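Local structure of VIN1 (Oscarella pearsei, 6BFI) at residues 1-5 with 116-121; 73-78 with 121-125; 201-205 with 234-238; 324-328 with 353-357; 328-332 with 348-352. The protein binds actin filaments and may play a role in cell-cell adhesion, as a sponge member of the vinculin/alpha-catenin family. All coordinates share one frame; numbering follows the deposited sequence.

Interaction 1 (1-5 with 116-121); sequences MPVKF and INGMSD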
# COMPACT_ATOMS: atom_id res chain seq x y z
N MET A 1 -2.15 -11.33 29.91
CA MET A 1 -3.20 -11.17 28.91
C MET A 1 -3.50 -9.69 28.68
O MET A 1 -4.28 -9.09 29.42
CB MET A 1 -4.46 -11.92 29.32
CG MET A 1 -4.24 -13.40 29.57
SD MET A 1 -5.10 -13.99 31.03
CE MET A 1 -4.40 -12.92 32.28
N PRO A 2 -2.89 -9.11 27.65
CA PRO A 2 -3.07 -7.68 27.39
C PRO A 2 -4.48 -7.35 26.94
O PRO A 2 -5.23 -8.20 26.47
CB PRO A 2 -2.05 -7.38 26.29
CG PRO A 2 -1.10 -8.55 26.30
CD PRO A 2 -1.92 -9.72 26.72
N VAL A 3 -4.83 -6.07 27.09
CA VAL A 3 -6.13 -5.59 26.63
C VAL A 3 -6.19 -5.67 25.11
O VAL A 3 -5.18 -5.47 24.41
CB VAL A 3 -6.38 -4.16 27.13
CG1 VAL A 3 -5.31 -3.20 26.62
CG2 VAL A 3 -7.78 -3.69 26.74
N LYS A 4 -7.37 -5.99 24.58
CA LYS A 4 -7.56 -6.19 23.16
C LYS A 4 -8.62 -5.24 22.62
O LYS A 4 -9.58 -4.89 23.32
CB LYS A 4 -7.97 -7.64 22.86
CG LYS A 4 -6.94 -8.69 23.27
CD LYS A 4 -5.66 -8.55 22.47
CE LYS A 4 -4.65 -9.62 22.84
NZ LYS A 4 -3.43 -9.56 21.99
N PHE A 5 -8.44 -4.83 21.36
CA PHE A 5 -9.44 -4.02 20.67
C PHE A 5 -9.46 -4.32 19.17
O PHE A 5 -9.72 -3.42 18.37
CB PHE A 5 -9.20 -2.51 20.89
CG PHE A 5 -7.86 -2.19 21.47
CD1 PHE A 5 -6.71 -2.28 20.70
CD2 PHE A 5 -7.74 -1.77 22.79
CE1 PHE A 5 -5.47 -1.97 21.23
CE2 PHE A 5 -6.51 -1.46 23.33
CZ PHE A 5 -5.37 -1.56 22.55
N ILE A 116 -10.77 -2.90 33.19
CA ILE A 116 -10.41 -2.81 31.78
C ILE A 116 -9.85 -4.14 31.29
O ILE A 116 -10.39 -4.76 30.37
CB ILE A 116 -9.40 -1.67 31.56
CG1 ILE A 116 -9.96 -0.35 32.08
CG2 ILE A 116 -9.05 -1.55 30.08
CD1 ILE A 116 -8.98 0.81 31.99
N ASN A 117 -8.77 -4.61 31.92
CA ASN A 117 -8.18 -5.88 31.51
C ASN A 117 -9.17 -7.03 31.69
O ASN A 117 -9.24 -7.93 30.85
CB ASN A 117 -6.90 -6.15 32.31
CG ASN A 117 -5.77 -5.21 31.93
OD1 ASN A 117 -5.74 -4.67 30.82
ND2 ASN A 117 -4.83 -5.01 32.85
N GLY A 118 -9.96 -6.99 32.76
CA GLY A 118 -10.90 -8.06 33.03
C GLY A 118 -12.02 -8.13 32.01
O GLY A 118 -12.38 -9.22 31.54
N MET A 119 -12.60 -6.98 31.65
CA MET A 119 -13.58 -6.96 30.57
C MET A 119 -12.96 -7.46 29.27
O MET A 119 -13.58 -8.24 28.54
CB MET A 119 -14.14 -5.55 30.39
CG MET A 119 -15.22 -5.18 31.40
SD MET A 119 -15.76 -3.46 31.24
CE MET A 119 -17.53 -3.68 31.07
N SER A 120 -11.73 -7.03 28.98
CA SER A 120 -11.04 -7.50 27.78
C SER A 120 -10.97 -9.02 27.75
O SER A 120 -11.31 -9.64 26.74
CB SER A 120 -9.64 -6.89 27.70
OG SER A 120 -8.92 -7.49 26.64
N ASP A 121 -10.52 -9.64 28.84
CA ASP A 121 -10.42 -11.09 28.87
C ASP A 121 -11.79 -11.75 28.77
O ASP A 121 -11.95 -12.77 28.08
CB ASP A 121 -9.70 -11.55 30.14
CG ASP A 121 -8.28 -11.01 30.23
OD1 ASP A 121 -7.68 -10.74 29.17
OD2 ASP A 121 -7.78 -10.87 31.36
O HOH W 1 -3.43 -4.57 29.08
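Val3 lays its CG2 methyl over the side chain of Ser120, 3.8 Å from Ser120 CB, where the extended N-terminal arm of this all-helical vinculin-family protein runs along helix 102-145. The same methyl reaches Ile116 CG2 one turn back at 4.2 Å, so a single branch of Val3 bridges two successive turns of the helix. It gets there because CG2 lies anti to the backbone N, while CG1 takes the position between N and the carbonyl carbon (chi1 60°). On the polar side, Ser120 OG accepts the backbone N-H of Lys4 at 3.0 Å from Lys4 N; the angle at the hydrogen is 139°, so the bond is bent. Ser120 OG also lies 3.4 Å from Val3 CA. The Lys4 chain itself turns off the helix, and its NZ is hydrogen-bonded to Thr252. Around the arm, Val3 also packs on Leu773 of helix 763-778, Ile14 of helix 8-32 and Met795 of helix 786-817, which buries it among several helices. At the exposed end, the Met1 and Asp121 side chains cross at about a right angle, with Met1 CB 3.4 Å from Asp121 OD1. Met1 is poorly ordered, and this end of the contact is correspondingly less certain. One turn before Asp121, Asn117 is joined to the arm through a water as well as by direct contact with the valine: the water accepts from Val3 N at 2.9 Å and donates to Asn117 OD1 at 2.9 Å.

Interaction 2 (73-78 with 121-125); sequences ELPPSM and DLLMC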
# COMPACT_ATOMS: atom_id res chain seq x y z
N GLU A 73 -12.68 -21.57 30.65
CA GLU A 73 -11.98 -20.29 30.76
C GLU A 73 -12.87 -19.15 31.23
O GLU A 73 -12.34 -18.09 31.60
CB GLU A 73 -11.36 -19.92 29.40
CG GLU A 73 -10.27 -20.87 28.93
CD GLU A 73 -9.88 -20.64 27.49
OE1 GLU A 73 -10.42 -19.70 26.87
OE2 GLU A 73 -9.03 -21.39 26.97
N LEU A 74 -14.19 -19.33 31.22
CA LEU A 74 -15.08 -18.22 31.58
C LEU A 74 -15.04 -17.88 33.08
O LEU A 74 -14.88 -16.69 33.41
CB LEU A 74 -16.50 -18.53 31.10
CG LEU A 74 -17.59 -17.47 31.28
CD1 LEU A 74 -17.26 -16.23 30.47
CD2 LEU A 74 -18.94 -18.05 30.87
N PRO A 75 -15.20 -18.83 34.01
CA PRO A 75 -15.35 -18.47 35.43
C PRO A 75 -14.19 -17.66 35.98
O PRO A 75 -14.42 -16.66 36.67
CB PRO A 75 -15.48 -19.83 36.14
CG PRO A 75 -16.07 -20.71 35.11
CD PRO A 75 -15.45 -20.28 33.80
N PRO A 76 -12.92 -18.04 35.73
CA PRO A 76 -11.82 -17.24 36.30
C PRO A 76 -11.85 -15.78 35.87
O PRO A 76 -11.65 -14.89 36.71
CB PRO A 76 -10.56 -17.96 35.79
CG PRO A 76 -11.00 -19.35 35.57
CD PRO A 76 -12.39 -19.22 35.02
N SER A 77 -12.11 -15.51 34.59
CA SER A 77 -12.19 -14.12 34.14
C SER A 77 -13.39 -13.41 34.75
O SER A 77 -13.30 -12.23 35.12
CB SER A 77 -12.24 -14.07 32.61
OG SER A 77 -13.30 -14.86 32.10
N MET A 78 -14.52 -14.12 34.87
CA MET A 78 -15.70 -13.51 35.50
C MET A 78 -15.39 -13.07 36.93
O MET A 78 -15.60 -11.90 37.29
CB MET A 78 -16.87 -14.49 35.48
CG MET A 78 -17.48 -14.73 34.11
SD MET A 78 -19.07 -15.58 34.18
CE MET A 78 -18.62 -17.10 35.02
N ASP A 121 -10.52 -9.64 28.84
CA ASP A 121 -10.42 -11.09 28.87
C ASP A 121 -11.79 -11.75 28.77
O ASP A 121 -11.95 -12.77 28.08
CB ASP A 121 -9.70 -11.55 30.14
CG ASP A 121 -8.28 -11.01 30.23
OD1 ASP A 121 -7.68 -10.74 29.17
OD2 ASP A 121 -7.78 -10.87 31.36
N LEU A 122 -12.79 -11.16 29.43
CA LEU A 122 -14.15 -11.71 29.38
C LEU A 122 -14.65 -11.80 27.95
O LEU A 122 -15.19 -12.84 27.54
CB LEU A 122 -15.09 -10.84 30.22
CG LEU A 122 -15.67 -11.49 31.47
CD1 LEU A 122 -16.76 -10.63 32.07
CD2 LEU A 122 -16.20 -12.88 31.14
N LEU A 123 -14.48 -10.74 27.17
CA LEU A 123 -14.85 -10.81 25.76
C LEU A 123 -13.88 -11.67 24.96
O LEU A 123 -14.27 -12.23 23.92
CB LEU A 123 -14.95 -9.41 25.17
CG LEU A 123 -16.01 -8.50 25.80
CD1 LEU A 123 -15.80 -7.04 25.41
CD2 LEU A 123 -17.40 -8.96 25.40
N MET A 124 -12.65 -11.83 25.43
CA MET A 124 -11.61 -12.50 24.65
C MET A 124 -11.73 -14.02 24.69
O MET A 124 -11.31 -14.68 23.74
CB MET A 124 -10.22 -12.07 25.13
CG MET A 124 -9.60 -10.98 24.28
SD MET A 124 -9.65 -11.36 22.52
CE MET A 124 -8.67 -12.85 22.45
N CYS A 125 -12.25 -14.60 25.77
CA CYS A 125 -12.47 -16.04 25.74
C CYS A 125 -13.57 -16.41 24.75
O CYS A 125 -13.47 -17.42 24.04
CB CYS A 125 -12.77 -16.58 27.14
SG CYS A 125 -14.10 -15.77 28.04
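Leu74 O is gripped twice within its own helix, by the backbone N-H of Met78 and by the hydroxyl of Ser77, whose OG donates to Leu74 O at 2.7 Å. The hydroxyl comes in tilted 29° from the carbonyl plane. It folds back because OG stands between the backbone N and the carbonyl carbon (chi1 55°). Ser77 OG also touches the facing helix, 3.6 Å from Leu122 CD2. That leucine methyl is the hub of the contact: the Leu74 and Leu122 side chains cross at a slant, with Leu74 CD1 3.6 Å from Leu122 CD2; the Met78 chain crosses Leu122 at about a right angle, Met78 CG 3.7 Å from Leu122 CD2. Cys125 SG also touches Leu74 CD1, at 4.0 Å. An alanine in place of Ser77 would remove the hydroxyl and probably leave Leu74 O without its second donor. Glu73 OE1 lies 3.9 Å from Cys125 CB and makes a salt bridge with Arg128. Val55 and Ala58 of helix 41-59 cover Leu122 further. With axes 9.2 Å apart and running at 170°, the two segments form the close antiparallel pairing of consecutive helices typical of vinculin-family helical bundles.

Interaction 3 (201-205 with 234-238); sequences QIPIL and VIQKL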
# COMPACT_ATOMS: atom_id res chain seq x y z
N GLN A 201 -10.89 -19.64 -7.66
CA GLN A 201 -10.09 -20.83 -7.90
C GLN A 201 -10.89 -22.13 -7.88
O GLN A 201 -10.40 -23.14 -8.42
CB GLN A 201 -8.95 -20.93 -6.88
CG GLN A 201 -7.81 -19.96 -7.14
CD GLN A 201 -7.28 -20.03 -8.55
OE1 GLN A 201 -6.74 -21.05 -8.98
NE2 GLN A 201 -7.43 -18.94 -9.30
N ILE A 202 -12.07 -22.16 -7.28
CA ILE A 202 -12.86 -23.41 -7.25
C ILE A 202 -13.14 -23.95 -8.66
O ILE A 202 -12.77 -25.11 -8.95
CB ILE A 202 -14.16 -23.22 -6.46
CG1 ILE A 202 -13.86 -23.01 -4.98
CG2 ILE A 202 -15.08 -24.41 -6.66
CD1 ILE A 202 -13.01 -24.11 -4.39
N PRO A 203 -13.78 -23.19 -9.56
CA PRO A 203 -14.07 -23.77 -10.89
C PRO A 203 -12.82 -24.08 -11.69
O PRO A 203 -12.85 -24.97 -12.54
CB PRO A 203 -14.93 -22.69 -11.56
CG PRO A 203 -14.50 -21.42 -10.91
CD PRO A 203 -14.21 -21.78 -9.49
N ILE A 204 -11.72 -23.36 -11.44
CA ILE A 204 -10.46 -23.72 -12.08
C ILE A 204 -10.02 -25.10 -11.63
O ILE A 204 -9.55 -25.92 -12.44
CB ILE A 204 -9.38 -22.66 -11.77
CG1 ILE A 204 -9.96 -21.25 -11.90
CG2 ILE A 204 -8.18 -22.83 -12.69
CD1 ILE A 204 -10.60 -20.96 -13.23
N LEU A 205 -10.17 -25.39 -10.34
CA LEU A 205 -9.82 -26.70 -9.82
C LEU A 205 -10.65 -27.80 -10.47
O LEU A 205 -10.11 -28.78 -11.00
CB LEU A 205 -9.98 -26.73 -8.30
CG LEU A 205 -9.76 -28.09 -7.65
CD1 LEU A 205 -8.40 -28.65 -8.03
CD2 LEU A 205 -9.90 -27.99 -6.14
N VAL A 234 -3.42 -25.60 -8.72
CA VAL A 234 -4.63 -24.97 -8.20
C VAL A 234 -4.90 -25.42 -6.77
O VAL A 234 -5.32 -24.63 -5.91
CB VAL A 234 -5.83 -25.24 -9.12
CG1 VAL A 234 -7.07 -24.54 -8.60
CG2 VAL A 234 -5.51 -24.77 -10.54
N ILE A 235 -4.66 -26.70 -6.48
CA ILE A 235 -4.83 -27.21 -5.12
C ILE A 235 -3.91 -26.47 -4.16
O ILE A 235 -4.30 -26.15 -3.03
CB ILE A 235 -4.59 -28.73 -5.07
CG1 ILE A 235 -5.55 -29.45 -6.01
CG2 ILE A 235 -4.76 -29.25 -3.65
CD1 ILE A 235 -5.31 -30.94 -6.11
N GLN A 236 -2.67 -26.20 -4.58
CA GLN A 236 -1.74 -25.51 -3.70
C GLN A 236 -2.11 -24.04 -3.53
O GLN A 236 -1.96 -23.48 -2.44
CB GLN A 236 -0.31 -25.64 -4.23
CG GLN A 236 0.56 -26.60 -3.43
CD GLN A 236 0.77 -26.16 -1.99
OE1 GLN A 236 0.62 -24.99 -1.66
NE2 GLN A 236 1.11 -27.11 -1.13
N LYS A 237 -2.61 -23.40 -4.59
CA LYS A 237 -3.06 -22.02 -4.46
C LYS A 237 -4.21 -21.92 -3.46
O LYS A 237 -4.23 -21.05 -2.58
CB LYS A 237 -3.47 -21.46 -5.82
CG LYS A 237 -3.98 -20.02 -5.75
CD LYS A 237 -4.21 -19.42 -7.13
CE LYS A 237 -2.91 -19.08 -7.84
NZ LYS A 237 -3.14 -18.37 -9.13
N LEU A 238 -5.19 -22.84 -3.56
CA LEU A 238 -6.28 -22.87 -2.59
C LEU A 238 -5.75 -23.14 -1.18
O LEU A 238 -6.16 -22.48 -0.22
CB LEU A 238 -7.31 -23.92 -2.99
CG LEU A 238 -8.30 -23.53 -4.08
CD1 LEU A 238 -9.03 -24.76 -4.60
CD2 LEU A 238 -9.29 -22.51 -3.55
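Two torsions fold Gln201 along its partner helix: CG lies anti to the carbonyl carbon (chi1 -75°), and a second bend at chi2, -52°, swings the amide over the aliphatic part of Lys237. The two chains cross at about a right angle, with Gln201 CD 3.4 Å from Lys237 CD. The amide oxygen also lies against a valine methyl, Gln201 OE1 standing 3.5 Å from Val234 CG1. This is contact between a polar group and hydrocarbon, and no hydrogen bond joins the two segments. The amine at the end of Lys237 goes elsewhere, to the hydroxyl of Tyr233.

Apart from the glutamine and lysine, the interface is apolar. Leu205 splits its contacts between three residues: its CB faces Val234 CG1, CD1 lies 3.6 Å from Ile235 CG1, and CD2 is 3.7 Å from Leu238 CD1. Leu238 in turn fits between Leu205 on one branch and the base of Gln201 on the other, where Leu238 CD2 is 3.7 Å from Gln201 CB. Ile202 CD1 touches both Leu238 methyls. Ile204 and Val234 cross at about a right angle, with Ile204 CG2 3.9 Å from Val234 CG2.

The segment axes approach to 9.8 Å and run antiparallel at 155°. Helices 185-215 and 224-249 are neighbours in sequence packed side by side, and Tyr471 of helix 466-493 covers Ile204 and Val234 along one margin, while the loop at Ala148 and Lys149 meets Ile235.

Interaction 4 (324-328 with 353-357); sequences ELDQI and AAVKL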
# COMPACT_ATOMS: atom_id res chain seq x y z
N GLU A 324 29.22 13.78 -14.65
CA GLU A 324 29.20 15.23 -14.58
C GLU A 324 28.94 15.70 -13.15
O GLU A 324 29.63 16.60 -12.64
CB GLU A 324 28.14 15.80 -15.52
CG GLU A 324 28.07 17.32 -15.53
CD GLU A 324 27.01 17.85 -16.47
OE1 GLU A 324 25.90 17.29 -16.51
OE2 GLU A 324 27.30 18.84 -17.19
N LEU A 325 27.97 15.08 -12.48
CA LEU A 325 27.68 15.44 -11.09
C LEU A 325 28.85 15.13 -10.18
O LEU A 325 29.16 15.91 -9.27
CB LEU A 325 26.41 14.73 -10.62
CG LEU A 325 25.12 15.54 -10.79
CD1 LEU A 325 23.91 14.63 -10.75
CD2 LEU A 325 25.03 16.61 -9.71
N ASP A 326 29.53 14.00 -10.40
CA ASP A 326 30.72 13.69 -9.61
C ASP A 326 31.80 14.75 -9.81
O ASP A 326 32.47 15.15 -8.86
CB ASP A 326 31.25 12.30 -9.98
CG ASP A 326 30.89 11.26 -8.94
OD1 ASP A 326 30.87 11.60 -7.74
OD2 ASP A 326 30.65 10.10 -9.32
N GLN A 327 31.99 15.20 -11.06
CA GLN A 327 32.97 16.25 -11.31
C GLN A 327 32.61 17.54 -10.58
O GLN A 327 33.47 18.18 -9.96
CB GLN A 327 33.09 16.50 -12.82
CG GLN A 327 34.18 17.48 -13.20
CD GLN A 327 35.58 16.95 -12.90
OE1 GLN A 327 35.78 15.74 -12.80
NE2 GLN A 327 36.54 17.86 -12.76
N ILE A 328 31.33 17.93 -10.63
CA ILE A 328 30.89 19.12 -9.90
C ILE A 328 31.15 18.94 -8.41
O ILE A 328 31.53 19.89 -7.71
CB ILE A 328 29.41 19.41 -10.18
CG1 ILE A 328 29.21 19.79 -11.65
CG2 ILE A 328 28.89 20.51 -9.28
CD1 ILE A 328 27.80 20.24 -11.98
N ALA A 353 24.64 22.31 -9.34
CA ALA A 353 24.55 20.90 -8.99
C ALA A 353 23.12 20.50 -8.67
O ALA A 353 22.69 19.39 -9.02
CB ALA A 353 25.47 20.59 -7.81
N ALA A 354 22.37 21.38 -8.02
CA ALA A 354 20.97 21.09 -7.73
C ALA A 354 20.17 20.93 -9.01
O ALA A 354 19.38 19.98 -9.16
CB ALA A 354 20.37 22.20 -6.85
N VAL A 355 20.37 21.85 -9.96
CA VAL A 355 19.69 21.74 -11.25
C VAL A 355 20.06 20.43 -11.94
O VAL A 355 19.19 19.73 -12.47
CB VAL A 355 20.03 22.96 -12.13
CG1 VAL A 355 19.31 22.88 -13.46
CG2 VAL A 355 19.67 24.24 -11.40
N LYS A 356 21.35 20.07 -11.92
CA LYS A 356 21.77 18.82 -12.54
C LYS A 356 21.16 17.61 -11.83
O LYS A 356 20.93 16.57 -12.46
CB LYS A 356 23.29 18.72 -12.54
CG LYS A 356 23.96 19.73 -13.45
CD LYS A 356 23.37 19.67 -14.85
CE LYS A 356 23.92 20.77 -15.73
NZ LYS A 356 23.22 20.79 -17.05
N LEU A 357 20.90 17.72 -10.53
CA LEU A 357 20.27 16.62 -9.81
C LEU A 357 18.81 16.48 -10.21
O LEU A 357 18.30 15.36 -10.35
CB LEU A 357 20.41 16.83 -8.30
CG LEU A 357 20.29 15.59 -7.42
CD1 LEU A 357 21.10 14.44 -8.01
CD2 LEU A 357 20.76 15.90 -6.02
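Lys356 can be followed outward from its base across helix 312-338. Its CB rests against a leucine methyl, with Leu325 CD2 3.9 Å from Lys356 CB. CG is next, 4.1 Å from Ile328 CD1, where the isoleucine crosses the lysine chain at about a right angle. A bend at chi2 (-52°) then turns the rest of the chain toward Glu324: Lys356 CD is 3.8 Å from Glu324 OE1, and CE lies near both carboxylate oxygens. At the tip, Lys356 NZ stays 4.4 Å from Glu324 OE1, beyond salt-bridge distance, and makes its salt bridge to Glu359 on its own helix.

Deeper in, the neighbours are mostly apolar. Leu325 divides its two methyls: Leu325 CD2 lies 3.7 Å from Ala353 O, and Leu325 CD1 meets Leu357 CD1 at 3.9 Å. Ile328 CG2 lies 3.7 Å from Ala353 CB, and the small alanine lets the isoleucine come close to that turn. Ile299 of helix 289-306 and Leu360 also pack on Leu325, while Leu282 of helix 268-283 meets Ala353, so this antiparallel pair belongs to a larger helical bundle.

The chemistry is graded from core to surface. Hydrocarbon contact holds the inner side, and the lysine methylenes extend it toward the surface; the nearby glutamate carboxylate is likely to add only a modest, long-range attraction to the charged end.

Interaction 5 (328-332 with 348-352); sequences ILKEL and ALAHA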
# COMPACT_ATOMS: atom_id res chain seq x y z
N ILE A 328 31.33 17.93 -10.63
CA ILE A 328 30.89 19.12 -9.90
C ILE A 328 31.15 18.94 -8.41
O ILE A 328 31.53 19.89 -7.71
CB ILE A 328 29.41 19.41 -10.18
CG1 ILE A 328 29.21 19.79 -11.65
CG2 ILE A 328 28.89 20.51 -9.28
CD1 ILE A 328 27.80 20.24 -11.98
N LEU A 329 30.97 17.72 -7.89
CA LEU A 329 31.23 17.48 -6.48
C LEU A 329 32.71 17.65 -6.14
O LEU A 329 33.06 18.25 -5.12
CB LEU A 329 30.75 16.08 -6.09
CG LEU A 329 29.40 16.01 -5.38
CD1 LEU A 329 28.33 16.73 -6.19
CD2 LEU A 329 29.00 14.57 -5.12
N LYS A 330 33.59 17.13 -7.00
CA LYS A 330 35.02 17.32 -6.78
C LYS A 330 35.39 18.80 -6.80
O LYS A 330 36.19 19.26 -5.98
CB LYS A 330 35.82 16.55 -7.84
CG LYS A 330 35.54 15.06 -7.85
CD LYS A 330 35.77 14.45 -9.22
CE LYS A 330 35.24 13.03 -9.29
NZ LYS A 330 35.31 12.47 -10.67
N GLU A 331 34.79 19.56 -7.72
CA GLU A 331 35.05 21.00 -7.77
C GLU A 331 34.57 21.70 -6.50
O GLU A 331 35.26 22.57 -5.97
CB GLU A 331 34.39 21.60 -9.01
CG GLU A 331 35.01 21.16 -10.32
CD GLU A 331 34.28 21.70 -11.54
OE1 GLU A 331 33.06 21.47 -11.65
OE2 GLU A 331 34.93 22.36 -12.38
N LEU A 332 33.40 21.31 -6.00
CA LEU A 332 32.89 21.91 -4.77
C LEU A 332 33.79 21.58 -3.58
O LEU A 332 34.04 22.44 -2.73
CB LEU A 332 31.46 21.45 -4.50
CG LEU A 332 30.36 22.22 -5.22
CD1 LEU A 332 29.01 21.57 -4.96
CD2 LEU A 332 30.35 23.68 -4.77
N ALA A 348 26.80 29.29 -6.30
CA ALA A 348 26.33 29.15 -7.68
C ALA A 348 26.65 27.77 -8.23
O ALA A 348 25.85 27.18 -8.97
CB ALA A 348 26.94 30.24 -8.56
N LEU A 349 27.83 27.23 -7.88
CA LEU A 349 28.17 25.88 -8.30
C LEU A 349 27.27 24.85 -7.63
O LEU A 349 26.87 23.86 -8.26
CB LEU A 349 29.64 25.60 -8.00
CG LEU A 349 30.25 24.31 -8.55
CD1 LEU A 349 30.04 24.23 -10.05
CD2 LEU A 349 31.73 24.25 -8.22
N ALA A 350 26.93 25.07 -6.36
CA ALA A 350 26.02 24.16 -5.67
C ALA A 350 24.62 24.23 -6.27
O ALA A 350 23.95 23.19 -6.41
CB ALA A 350 25.98 24.49 -4.18
N HIS A 351 24.16 25.43 -6.62
CA HIS A 351 22.85 25.56 -7.26
C HIS A 351 22.84 24.88 -8.62
O HIS A 351 21.85 24.21 -8.98
CB HIS A 351 22.49 27.04 -7.39
CG HIS A 351 21.07 27.29 -7.81
ND1 HIS A 351 20.64 27.15 -9.11
CD2 HIS A 351 19.99 27.67 -7.09
CE1 HIS A 351 19.35 27.43 -9.17
NE2 HIS A 351 18.93 27.75 -7.96
N ALA A 352 23.92 25.02 -9.39
CA ALA A 352 24.04 24.29 -10.65
C ALA A 352 24.00 22.78 -10.41
O ALA A 352 23.39 22.04 -11.19
CB ALA A 352 25.32 24.69 -11.38
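Leu349 and Leu332 make the dense part of this contact, their side chains sliding past each other in opposite directions. Leu332 CD2 lies 3.8 Å from Leu349 CD2 and equally near Leu349 CB, so the methyl is set along the flank of the opposing leucine. With CG anti to the backbone N (chi1 -171°), Leu349 extends toward helix 312-338, and its other methyl, CD1, comes 4.0 Å from Ile328 CG2. The second branch of Leu332 turns to Ala350, next along from Leu349, with Leu332 CD1 4.0 Å from Ala350 CA, and Ile287 covers both Leu332 and Ala350 from a loop.

The solvent side is looser. Only the first methylene of exposed Glu331 takes part, with Glu331 CB 3.8 Å from Leu349 CD2, and its extended chain runs on beyond. No hydrogen bond links the segments. An alanine in place of Leu332 would probably open a gap beside Ala350 and strip Leu349 of its main apolar partner.

The segment axes pass 10.2 Å apart at 160°. Leu349 reaches between Ile328, Glu331 and Leu332 of its antiparallel neighbour, as in an up-and-down helical bundle of the kind vinculins are built from.

How the interactions relate
The five contacts fall into three regions of the chain. Interactions 1 and 2 share Asp121 and helix 102-145; their centres are about 10 Å apart and they touch directly, with Lys4 CG 3.7 Å from Met124 CG, so the N-terminal arm and helix 68-97 meet neighbouring parts of one helix. Interactions 4 and 5 are successive turns of a single antiparallel pair, helices 312-338 and 344-375; they share Ile328, and their centres lie about 7 Å apart. Interaction 3 stands alone, its centre about 39 Å from those of interactions 1 and 2 and about 54 Å from that of interaction 4. Interactions 2 and 5 are the most distant, about 68 Å between centres.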